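DNA photolyase (Agrobacterium tumefaciens, PDB 4U63) repairs cyclobutane pyrimidine dimers in ultraviolet-damaged DNA as a class III photolyase, using light, a flavin (FAD) and a methenyltetrahydrofolate antenna. Local coordinates at residues H76-L81 with S204-L209. Sequence-based numbering, arbitrary orientation.
Sequences HSLAAL and SNWKLL. With SO4 (sulfate ion), chain N.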
ATOM      1  N   HIS A  76      -4.237  -8.925 -12.372  1.00 24.69           N
ATOM      2  CA  HIS A  76      -5.262  -8.100 -13.006  1.00 21.33           C
ATOM      3  C   HIS A  76      -4.702  -6.780 -13.511  1.00 22.66           C
ATOM      4  O   HIS A  76      -5.113  -6.303 -14.561  1.00 26.96           O
ATOM      5  CB  HIS A  76      -6.410  -7.876 -12.048  1.00 22.06           C
ATOM      6  CG  HIS A  76      -7.183  -9.119 -11.783  1.00 26.44           C
ATOM      7  ND1 HIS A  76      -7.879  -9.774 -12.771  1.00 30.51           N
ATOM      8  CD2 HIS A  76      -7.370  -9.832 -10.653  1.00 27.34           C
ATOM      9  CE1 HIS A  76      -8.463 -10.840 -12.263  1.00 32.70           C
ATOM     10  NE2 HIS A  76      -8.175 -10.896 -10.977  1.00 31.73           N
ATOM     11  N   SER A  77      -3.756  -6.212 -12.775  1.00 21.26           N
ATOM     12  CA  SER A  77      -3.091  -4.994 -13.195  1.00 23.22           C
ATOM     13  C   SER A  77      -2.334  -5.188 -14.511  1.00 23.09           C
ATOM     14  O   SER A  77      -2.428  -4.359 -15.400  1.00 24.75           O
ATOM     15  CB  SER A  77      -2.132  -4.494 -12.118  1.00 24.74           C
ATOM     16  OG  SER A  77      -1.703  -3.188 -12.443  1.00 25.72           O
ATOM     17  N   LEU A  78      -1.581  -6.282 -14.618  1.00 22.04           N
ATOM     18  CA  LEU A  78      -0.845  -6.598 -15.851  1.00 23.09           C
ATOM     19  C   LEU A  78      -1.782  -6.883 -17.027  1.00 24.63           C
ATOM     20  O   LEU A  78      -1.524  -6.450 -18.151  1.00 25.48           O
ATOM     21  CB  LEU A  78       0.107  -7.771 -15.623  1.00 22.79           C
ATOM     22  CG  LEU A  78       1.306  -7.462 -14.725  1.00 23.09           C
ATOM     23  CD1 LEU A  78       2.044  -8.752 -14.401  1.00 25.27           C
ATOM     24  CD2 LEU A  78       2.246  -6.456 -15.371  1.00 28.78           C
ATOM     25  N   ALA A  79      -2.873  -7.591 -16.767  1.00 22.64           N
ATOM     26  CA  ALA A  79      -3.872  -7.820 -17.801  1.00 25.29           C
ATOM     27  C   ALA A  79      -4.446  -6.493 -18.304  1.00 25.57           C
ATOM     28  O   ALA A  79      -4.579  -6.287 -19.509  1.00 26.64           O
ATOM     29  CB  ALA A  79      -4.983  -8.715 -17.287  1.00 22.72           C
ATOM     30  N   ALA A  80      -4.764  -5.587 -17.384  1.00 23.41           N
ATOM     31  CA  ALA A  80      -5.314  -4.280 -17.771  1.00 24.66           C
ATOM     32  C   ALA A  80      -4.300  -3.431 -18.532  1.00 24.64           C
ATOM     33  O   ALA A  80      -4.646  -2.806 -19.533  1.00 25.99           O
ATOM     34  CB  ALA A  80      -5.820  -3.533 -16.553  1.00 22.80           C
ATOM     35  N   LEU A  81      -3.052  -3.410 -18.063  1.00 24.68           N
ATOM     36  CA  LEU A  81      -2.007  -2.632 -18.729  1.00 23.95           C
ATOM     37  C   LEU A  81      -1.767  -3.154 -20.150  1.00 24.80           C
ATOM     38  O   LEU A  81      -1.655  -2.365 -21.094  1.00 24.05           O
ATOM     39  CB  LEU A  81      -0.695  -2.651 -17.922  1.00 24.33           C
ATOM     40  CG  LEU A  81       0.463  -1.868 -18.541  1.00 25.27           C
ATOM     41  CD1 LEU A  81       0.116  -0.389 -18.637  1.00 27.47           C
ATOM     42  CD2 LEU A  81       1.736  -2.075 -17.732  1.00 25.77           C
ATOM     43  N   SER A 204      -0.810 -16.214 -17.577  1.00 29.94           N
ATOM     44  CA  SER A 204      -1.443 -17.353 -16.905  1.00 38.00           C
ATOM     45  C   SER A 204      -0.433 -18.333 -16.301  1.00 38.97           C
ATOM     46  O   SER A 204      -0.736 -18.985 -15.310  1.00 46.11           O
ATOM     47  CB  SER A 204      -2.366 -18.099 -17.873  1.00 44.35           C
ATOM     48  OG  SER A 204      -1.650 -18.573 -18.999  1.00 43.40           O
ATOM     49  N   ASN A 205       0.761 -18.423 -16.887  1.00 32.44           N
ATOM     50  CA  ASN A 205       1.804 -19.331 -16.389  1.00 34.37           C
ATOM     51  C   ASN A 205       2.537 -18.811 -15.154  1.00 33.83           C
ATOM     52  O   ASN A 205       3.321 -19.533 -14.549  1.00 33.03           O
ATOM     53  CB  ASN A 205       2.810 -19.647 -17.500  1.00 37.21           C
ATOM     54  CG  ASN A 205       2.200 -20.468 -18.629  1.00 40.03           C
ATOM     55  OD1 ASN A 205       1.227 -21.198 -18.431  1.00 41.32           O
ATOM     56  ND2 ASN A 205       2.775 -20.358 -19.815  1.00 40.72           N
ATOM     57  N   TRP A 206       2.281 -17.561 -14.776  1.00 32.22           N
ATOM     58  CA  TRP A 206       2.925 -16.970 -13.601  1.00 30.12           C
ATOM     59  C   TRP A 206       2.253 -17.356 -12.273  1.00 30.91           C
ATOM     60  O   TRP A 206       2.801 -17.068 -11.207  1.00 31.06           O
ATOM     61  CB  TRP A 206       3.026 -15.451 -13.781  1.00 29.14           C
ATOM     62  CG  TRP A 206       4.106 -15.056 -14.757  1.00 29.78           C
ATOM     63  CD1 TRP A 206       4.822 -15.888 -15.577  1.00 32.28           C
ATOM     64  CD2 TRP A 206       4.581 -13.736 -15.021  1.00 28.62           C
ATOM     65  NE1 TRP A 206       5.713 -15.169 -16.321  1.00 32.11           N
ATOM     66  CE2 TRP A 206       5.590 -13.845 -16.002  1.00 28.50           C
ATOM     67  CE3 TRP A 206       4.256 -12.467 -14.522  1.00 29.07           C
ATOM     68  CZ2 TRP A 206       6.278 -12.738 -16.493  1.00 29.47           C
ATOM     69  CZ3 TRP A 206       4.947 -11.357 -15.017  1.00 28.22           C
ATOM     70  CH2 TRP A 206       5.946 -11.506 -15.990  1.00 27.31           C
ATOM     71  N   LYS A 207       1.085 -18.010 -12.340  1.00 30.85           N
ATOM     72  CA  LYS A 207       0.408 -18.554 -11.150  1.00 32.06           C
ATOM     73  C   LYS A 207       0.149 -17.478 -10.085  1.00 32.23           C
ATOM     74  O   LYS A 207       0.322 -17.707  -8.889  1.00 34.06           O
ATOM     75  CB  LYS A 207       1.225 -19.718 -10.552  1.00 33.58           C
ATOM     76  CG  LYS A 207       1.556 -20.835 -11.538  1.00 39.32           C
ATOM     77  CD  LYS A 207       2.508 -21.849 -10.921  1.00 47.84           C
ATOM     78  CE  LYS A 207       2.864 -22.946 -11.914  1.00 65.12           C
ATOM     79  NZ  LYS A 207       3.621 -24.071 -11.287  1.00 74.80           N
ATOM     80  N   LEU A 208      -0.265 -16.297 -10.534  1.00 30.38           N
ATOM     81  CA  LEU A 208      -0.506 -15.195  -9.624  1.00 29.54           C
ATOM     82  C   LEU A 208      -1.872 -15.265  -8.972  1.00 29.87           C
ATOM     83  O   LEU A 208      -2.057 -14.695  -7.903  1.00 32.58           O
ATOM     84  CB  LEU A 208      -0.343 -13.862 -10.347  1.00 28.39           C
ATOM     85  CG  LEU A 208       1.067 -13.521 -10.820  1.00 27.23           C
ATOM     86  CD1 LEU A 208       1.018 -12.311 -11.737  1.00 27.95           C
ATOM     87  CD2 LEU A 208       1.993 -13.264  -9.647  1.00 29.48           C
ATOM     88  N   LEU A 209      -2.824 -15.954  -9.601  1.00 31.25           N
ATOM     89  CA  LEU A 209      -4.191 -16.011  -9.087  1.00 34.20           C
ATOM     90  C   LEU A 209      -4.430 -17.206  -8.169  1.00 40.68           C
ATOM     91  O   LEU A 209      -3.781 -18.243  -8.321  1.00 39.48           O
ATOM     92  CB  LEU A 209      -5.200 -16.077 -10.232  1.00 34.34           C
ATOM     93  CG  LEU A 209      -5.366 -14.862 -11.136  1.00 34.88           C
ATOM     94  CD1 LEU A 209      -6.468 -15.164 -12.145  1.00 35.80           C
ATOM     95  CD2 LEU A 209      -5.673 -13.594 -10.346  1.00 32.03           C
TER
HETATM   96  S   SO4 N1013      -2.622 -15.960 -21.318  0.60 52.03           S
HETATM   97  O1  SO4 N1013      -2.121 -14.998 -22.326  0.60 50.62           O
HETATM   98  O2  SO4 N1013      -2.181 -17.330 -21.678  0.60 56.97           O
HETATM   99  O3  SO4 N1013      -2.105 -15.604 -19.982  0.60 47.32           O
HETATM  100  O4  SO4 N1013      -4.101 -15.928 -21.302  0.60 55.80           O
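His76 and Leu209 have the nearest CA atoms across the contact, 8.9 Å apart, so the helical segment 76-81 and the loop 204-209 meet through side chains without a backbone bond. The helical segment belongs to helix 68-87 of the parallel-sheet, Rossmann-like N-terminal domain of the photolyase; in the loop, residues 204-205 are in a 3-10 segment. Two separate van der Waals contacts join them, burying 144 Å² in total. In the more deeply buried one, which is apolar, Leu78 points its CB at the loop, and CG anti to the carbonyl carbon (chi1 -70°) carries CD1 on to 3.9 Å from Trp206 CZ3, the two side chains crossing roughly perpendicularly. Trp206 also reaches strands 53-59 and 93-96, and Tyr57 of the former touches Leu78 as well. The indole is anchored from beyond the contact: Glu201 accepts a hydrogen bond from NE1, and Arg59 makes a cation-pi contact with the ring system. Nearer the surface, Leu209 CD2 lies obliquely to the imidazole, 3.7 Å from His76 NE2, while Trp72 meets the same imidazole edge-to-face. At the far end of the loop a sulfate, probably from crystallisation, is gripped twice by one residue: Ser204 N donates to O3 at 2.8 Å (N-H...O angle 156°), and Ser204 OG donates to O2 at 3.0 Å.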